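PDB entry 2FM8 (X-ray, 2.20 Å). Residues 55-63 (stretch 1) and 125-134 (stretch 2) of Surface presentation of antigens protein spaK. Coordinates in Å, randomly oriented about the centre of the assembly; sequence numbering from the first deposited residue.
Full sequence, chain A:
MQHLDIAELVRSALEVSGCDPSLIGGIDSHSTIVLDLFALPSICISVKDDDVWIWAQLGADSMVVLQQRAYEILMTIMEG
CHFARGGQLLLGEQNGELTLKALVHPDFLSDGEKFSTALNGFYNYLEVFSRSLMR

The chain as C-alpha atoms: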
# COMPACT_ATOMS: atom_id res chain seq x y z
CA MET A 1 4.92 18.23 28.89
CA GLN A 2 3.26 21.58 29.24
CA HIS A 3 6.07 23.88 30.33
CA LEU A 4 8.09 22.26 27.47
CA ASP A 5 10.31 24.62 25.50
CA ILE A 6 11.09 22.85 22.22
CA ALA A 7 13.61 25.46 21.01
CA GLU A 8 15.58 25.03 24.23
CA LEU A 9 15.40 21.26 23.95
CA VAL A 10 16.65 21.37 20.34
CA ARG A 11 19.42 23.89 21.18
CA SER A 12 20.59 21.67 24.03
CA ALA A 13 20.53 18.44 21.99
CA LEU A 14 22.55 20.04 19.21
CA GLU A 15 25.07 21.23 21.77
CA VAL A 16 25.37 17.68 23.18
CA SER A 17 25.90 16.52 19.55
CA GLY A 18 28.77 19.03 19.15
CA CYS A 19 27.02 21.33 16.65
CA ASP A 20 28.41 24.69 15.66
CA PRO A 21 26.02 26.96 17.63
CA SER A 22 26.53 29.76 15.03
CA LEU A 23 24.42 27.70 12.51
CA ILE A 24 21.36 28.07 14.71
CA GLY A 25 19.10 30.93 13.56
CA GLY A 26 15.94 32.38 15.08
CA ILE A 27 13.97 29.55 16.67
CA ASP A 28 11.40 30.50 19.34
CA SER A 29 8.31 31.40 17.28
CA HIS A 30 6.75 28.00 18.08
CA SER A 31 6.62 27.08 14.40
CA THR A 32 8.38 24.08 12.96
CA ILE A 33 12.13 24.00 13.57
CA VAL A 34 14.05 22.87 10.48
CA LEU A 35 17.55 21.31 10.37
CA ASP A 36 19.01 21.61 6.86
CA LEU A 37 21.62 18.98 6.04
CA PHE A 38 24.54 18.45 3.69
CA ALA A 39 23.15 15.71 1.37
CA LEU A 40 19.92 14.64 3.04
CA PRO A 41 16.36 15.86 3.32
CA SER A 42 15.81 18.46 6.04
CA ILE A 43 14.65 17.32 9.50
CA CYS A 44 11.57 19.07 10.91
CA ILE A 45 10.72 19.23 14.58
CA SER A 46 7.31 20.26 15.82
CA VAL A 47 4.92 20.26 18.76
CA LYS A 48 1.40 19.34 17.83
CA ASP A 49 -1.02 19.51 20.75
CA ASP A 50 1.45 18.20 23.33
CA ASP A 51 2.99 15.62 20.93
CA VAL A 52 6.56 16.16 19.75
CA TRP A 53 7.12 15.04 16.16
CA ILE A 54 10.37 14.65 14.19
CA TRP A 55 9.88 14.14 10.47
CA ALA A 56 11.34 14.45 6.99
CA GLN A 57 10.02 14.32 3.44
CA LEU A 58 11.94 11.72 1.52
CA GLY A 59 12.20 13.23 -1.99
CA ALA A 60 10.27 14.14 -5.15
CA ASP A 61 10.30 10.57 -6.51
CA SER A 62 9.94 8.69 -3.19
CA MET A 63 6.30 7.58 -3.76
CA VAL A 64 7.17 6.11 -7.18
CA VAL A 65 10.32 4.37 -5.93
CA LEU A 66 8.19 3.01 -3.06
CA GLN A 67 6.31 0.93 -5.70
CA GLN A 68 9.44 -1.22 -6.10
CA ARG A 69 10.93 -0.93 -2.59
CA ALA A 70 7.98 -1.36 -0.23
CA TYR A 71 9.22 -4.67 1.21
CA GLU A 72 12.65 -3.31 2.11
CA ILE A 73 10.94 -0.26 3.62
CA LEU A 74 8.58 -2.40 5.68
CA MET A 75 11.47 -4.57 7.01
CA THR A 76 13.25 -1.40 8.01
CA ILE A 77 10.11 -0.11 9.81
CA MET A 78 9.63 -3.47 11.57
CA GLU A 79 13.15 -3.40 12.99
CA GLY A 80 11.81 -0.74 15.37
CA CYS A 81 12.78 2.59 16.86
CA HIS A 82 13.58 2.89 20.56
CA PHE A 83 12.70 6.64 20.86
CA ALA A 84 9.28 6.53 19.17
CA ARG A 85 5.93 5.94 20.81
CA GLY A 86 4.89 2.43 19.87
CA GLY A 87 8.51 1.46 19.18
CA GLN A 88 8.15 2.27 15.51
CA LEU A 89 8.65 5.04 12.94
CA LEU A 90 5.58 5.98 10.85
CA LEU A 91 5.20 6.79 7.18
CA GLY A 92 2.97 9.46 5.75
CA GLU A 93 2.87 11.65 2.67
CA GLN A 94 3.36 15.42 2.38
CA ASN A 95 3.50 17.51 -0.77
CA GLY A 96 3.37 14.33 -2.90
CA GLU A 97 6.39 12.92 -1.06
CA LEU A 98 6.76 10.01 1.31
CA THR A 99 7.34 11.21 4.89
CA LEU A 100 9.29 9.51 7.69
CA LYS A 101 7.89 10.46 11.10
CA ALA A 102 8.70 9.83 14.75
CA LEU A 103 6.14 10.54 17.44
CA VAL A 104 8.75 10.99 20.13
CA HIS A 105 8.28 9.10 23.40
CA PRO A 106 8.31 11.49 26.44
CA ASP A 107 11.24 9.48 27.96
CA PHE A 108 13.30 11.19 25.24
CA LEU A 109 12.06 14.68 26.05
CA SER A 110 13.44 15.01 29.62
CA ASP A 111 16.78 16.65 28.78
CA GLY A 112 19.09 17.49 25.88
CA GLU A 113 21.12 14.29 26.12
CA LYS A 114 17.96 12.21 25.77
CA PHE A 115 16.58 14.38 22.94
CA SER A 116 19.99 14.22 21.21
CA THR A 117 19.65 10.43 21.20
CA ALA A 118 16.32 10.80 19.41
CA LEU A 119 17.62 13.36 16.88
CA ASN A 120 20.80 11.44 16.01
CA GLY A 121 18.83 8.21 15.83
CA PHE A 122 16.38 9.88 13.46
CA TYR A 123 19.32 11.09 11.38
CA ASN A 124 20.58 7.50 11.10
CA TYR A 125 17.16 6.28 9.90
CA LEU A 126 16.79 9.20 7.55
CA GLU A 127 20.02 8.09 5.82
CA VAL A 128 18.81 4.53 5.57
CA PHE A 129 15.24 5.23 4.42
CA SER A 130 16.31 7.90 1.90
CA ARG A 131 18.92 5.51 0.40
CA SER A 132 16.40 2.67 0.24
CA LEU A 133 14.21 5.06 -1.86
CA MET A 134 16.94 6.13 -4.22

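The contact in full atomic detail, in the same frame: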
# COMPACT_ATOMS: atom_id res chain seq x y z
N TRP A 55 10.20 14.73 11.76
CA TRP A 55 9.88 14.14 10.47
C TRP A 55 10.72 14.71 9.34
O TRP A 55 11.42 15.70 9.51
CB TRP A 55 8.40 14.26 10.16
CG TRP A 55 7.95 15.55 9.58
CD1 TRP A 55 7.77 15.86 8.23
CD2 TRP A 55 7.57 16.71 10.29
NE1 TRP A 55 7.31 17.13 8.09
CE2 TRP A 55 7.19 17.69 9.34
CE3 TRP A 55 7.52 17.03 11.64
CZ2 TRP A 55 6.76 18.95 9.70
CZ3 TRP A 55 7.10 18.27 12.00
CH2 TRP A 55 6.71 19.23 11.04
N ALA A 56 10.66 14.04 8.21
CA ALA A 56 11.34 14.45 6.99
C ALA A 56 10.57 13.93 5.79
O ALA A 56 10.13 12.79 5.78
CB ALA A 56 12.76 13.90 6.96
N GLN A 57 10.41 14.78 4.78
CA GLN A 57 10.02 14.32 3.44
C GLN A 57 11.17 13.64 2.75
O GLN A 57 12.32 14.06 2.88
CB GLN A 57 9.54 15.50 2.61
CG GLN A 57 8.24 16.07 3.11
CD GLN A 57 7.83 17.30 2.35
OE1 GLN A 57 8.41 17.61 1.30
NE2 GLN A 57 6.82 18.01 2.85
N LEU A 58 10.89 12.57 2.01
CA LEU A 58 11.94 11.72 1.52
C LEU A 58 12.30 11.92 0.05
O LEU A 58 13.14 11.18 -0.46
CB LEU A 58 11.62 10.26 1.80
CG LEU A 58 11.56 9.86 3.27
CD1 LEU A 58 11.00 8.46 3.39
CD2 LEU A 58 12.92 9.97 3.94
N GLY A 59 11.76 12.93 -0.61
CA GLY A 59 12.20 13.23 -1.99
C GLY A 59 11.09 13.18 -3.02
O GLY A 59 10.08 12.48 -2.85
N ALA A 60 11.28 13.95 -4.09
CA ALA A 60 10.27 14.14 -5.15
C ALA A 60 9.79 12.83 -5.77
O ALA A 60 8.63 12.72 -6.16
CB ALA A 60 10.83 15.06 -6.25
N ASP A 61 10.68 11.86 -5.90
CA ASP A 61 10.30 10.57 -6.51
C ASP A 61 10.06 9.42 -5.52
O ASP A 61 9.89 8.28 -5.95
CB ASP A 61 11.40 10.13 -7.48
CG ASP A 61 11.47 11.01 -8.73
OD1 ASP A 61 10.42 11.60 -9.15
OD2 ASP A 61 12.58 11.08 -9.31
N SER A 62 10.02 9.73 -4.23
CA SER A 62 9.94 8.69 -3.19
C SER A 62 8.67 7.81 -3.33
O SER A 62 8.76 6.60 -3.15
CB SER A 62 10.03 9.30 -1.77
OG SER A 62 9.12 10.37 -1.59
N MET A 63 7.53 8.39 -3.68
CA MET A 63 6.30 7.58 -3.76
C MET A 63 6.37 6.57 -4.92
O MET A 63 5.94 5.44 -4.79
CB MET A 63 5.06 8.45 -3.87
CG MET A 63 4.74 9.26 -2.59
SD MET A 63 4.32 8.28 -1.13
CE MET A 63 2.80 7.47 -1.60
N TYR A 125 18.25 6.86 10.69
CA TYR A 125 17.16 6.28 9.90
C TYR A 125 16.85 7.07 8.67
O TYR A 125 16.51 6.51 7.64
CB TYR A 125 15.88 6.12 10.71
CG TYR A 125 15.97 5.10 11.79
CD1 TYR A 125 15.99 3.73 11.52
CD2 TYR A 125 15.99 5.50 13.11
CE1 TYR A 125 16.02 2.79 12.59
CE2 TYR A 125 16.05 4.61 14.14
CZ TYR A 125 16.08 3.28 13.90
OH TYR A 125 16.13 2.48 15.03
N LEU A 126 16.95 8.38 8.75
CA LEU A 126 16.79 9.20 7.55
C LEU A 126 17.77 8.79 6.44
O LEU A 126 17.39 8.69 5.30
CB LEU A 126 16.91 10.69 7.87
CG LEU A 126 16.84 11.60 6.63
CD1 LEU A 126 15.47 11.52 5.95
CD2 LEU A 126 17.12 13.03 6.98
N GLU A 127 19.04 8.58 6.78
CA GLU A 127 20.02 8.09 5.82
C GLU A 127 19.58 6.79 5.19
O GLU A 127 19.60 6.64 3.97
CB GLU A 127 21.40 7.86 6.47
CG GLU A 127 22.34 8.93 6.18
CD GLU A 127 23.73 8.75 6.80
OE1 GLU A 127 24.70 8.88 6.03
OE2 GLU A 127 23.84 8.49 8.01
N VAL A 128 19.19 5.86 6.03
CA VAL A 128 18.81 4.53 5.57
C VAL A 128 17.55 4.53 4.72
O VAL A 128 17.51 3.93 3.64
CB VAL A 128 18.76 3.59 6.82
CG1 VAL A 128 17.93 2.43 6.61
CG2 VAL A 128 20.20 3.18 7.20
N PHE A 129 16.49 5.18 5.20
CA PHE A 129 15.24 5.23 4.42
C PHE A 129 15.45 5.99 3.11
O PHE A 129 15.01 5.54 2.07
CB PHE A 129 14.11 5.89 5.22
CG PHE A 129 13.40 4.95 6.17
CD1 PHE A 129 12.23 4.34 5.79
CD2 PHE A 129 13.88 4.74 7.45
CE1 PHE A 129 11.56 3.47 6.66
CE2 PHE A 129 13.23 3.89 8.33
CZ PHE A 129 12.07 3.24 7.93
N SER A 130 16.13 7.13 3.14
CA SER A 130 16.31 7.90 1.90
C SER A 130 17.12 7.10 0.85
O SER A 130 16.79 7.10 -0.34
CB SER A 130 16.90 9.30 2.19
OG SER A 130 18.26 9.24 2.54
N ARG A 131 18.15 6.38 1.29
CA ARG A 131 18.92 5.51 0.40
C ARG A 131 18.12 4.32 -0.11
O ARG A 131 18.27 3.93 -1.27
CB ARG A 131 20.22 5.04 1.10
CG ARG A 131 21.24 6.15 1.30
CD ARG A 131 22.28 5.81 2.31
NE ARG A 131 23.35 6.81 2.29
CZ ARG A 131 24.61 6.58 2.65
NH1 ARG A 131 25.00 5.39 3.10
NH2 ARG A 131 25.51 7.54 2.50
N SER A 132 17.28 3.74 0.73
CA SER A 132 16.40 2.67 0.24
C SER A 132 15.43 3.17 -0.85
O SER A 132 14.92 2.35 -1.62
CB SER A 132 15.57 2.02 1.35
OG SER A 132 16.38 1.26 2.22
N LEU A 133 15.14 4.47 -0.87
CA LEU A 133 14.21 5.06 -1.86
C LEU A 133 14.90 5.78 -3.01
O LEU A 133 14.28 6.52 -3.76
CB LEU A 133 13.23 5.99 -1.18
CG LEU A 133 12.23 5.21 -0.33
CD1 LEU A 133 11.64 6.14 0.70
CD2 LEU A 133 11.13 4.55 -1.13
N MET A 134 16.18 5.52 -3.16
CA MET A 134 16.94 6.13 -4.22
C MET A 134 16.61 5.36 -5.49
O MET A 134 16.53 4.12 -5.44
CB MET A 134 18.43 6.06 -3.91
CG MET A 134 19.18 7.25 -4.38
SD MET A 134 20.94 7.24 -3.91
CE MET A 134 21.41 5.84 -4.97

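The contact between the end of a strand with the turn that follows it (stretch 1) and the last turns of a helix (stretch 2) is apolar. No hydrogen bond or salt bridge crosses between the stretches, and the 305 Å² they bury, summed over both sides, is accounted for mainly by three leucines. Residues that touch are at least 68 positions apart in sequence, so the contact is a tertiary one.

Leu58 is the centre of the apolar packing. Its CA-to-CB bond points toward the helix, Leu58 CA lies 5.8 Å from Ser130 CA, and the other stretch covers 93 Å² of it, more than of any other residue here. With chi1 at -65° (m) and chi2 at 170° (t), its two methyls reach different residues, one in the helix and one just past its end: Leu58 CD2 lies 3.6 Å from Leu126 CD1, while Leu58 CD1 lies 3.6 Å from Leu133 CD1. These are van der Waals distances, and a branched side chain suits a position with leucines to be met in two directions. A looser contact joins Leu58 CD1 to Phe129 CB at 4.4 Å; the end of the Phe129 side chain leads away, so its ring contributes little to this contact.

Leu126 extends the apolar surface to the strand. Its CA-to-CB bond points sideways, but the t, p rotamer (chi1 176°, chi2 65°) brings its end nearer, and Leu126 CD1 stands 3.7 Å from Ala56 CB as well as touching Leu58. The short side chain of Ala56 points toward the helix, and its single methyl is enough to make this contact, although Ala56 CA and Leu126 CA are 7.6 Å apart. Gln57, between Ala56 and Leu58, points away, as the alternation of a strand leads one to expect.

At the other end, Leu133 packs against the turn as well as against Leu58. Its CA-to-CB bond points toward stretch 1, and Leu133 CD2 approaches the backbone Ser62 O to 3.7 Å, a van der Waals contact with a carbonyl. Leu133 is also the first residue to leave helical phi/psi (-102°/16°), and Leu133 N makes only weak bonds, to Phe129 O and Ser130 O, both at 3.1 Å.

Polar groups near the contact are satisfied without crossing it. Gly59 to Ser62 form a type I turn, in which Gly59 O accepts from Ser62 N at 3.1 Å and from Ser62 OG at 2.6 Å. With this bond, and another elsewhere in the structure, the hydroxyl of the buried Ser62 is satisfied. Gly59 has phi/psi of 121°/153°, where a CB would be jammed against the carbonyl oxygen of Leu58; that clash by itself calls for glycine. On the helix, Ser130 OG donates to Leu126 O at 2.9 Å, and Ser130 N to the same oxygen, also at 2.9 Å. Ser130 meets Leu58 CD2 with its CB and its backbone N, both at 4.4 Å, while the hydroxyl stays on the helix backbone.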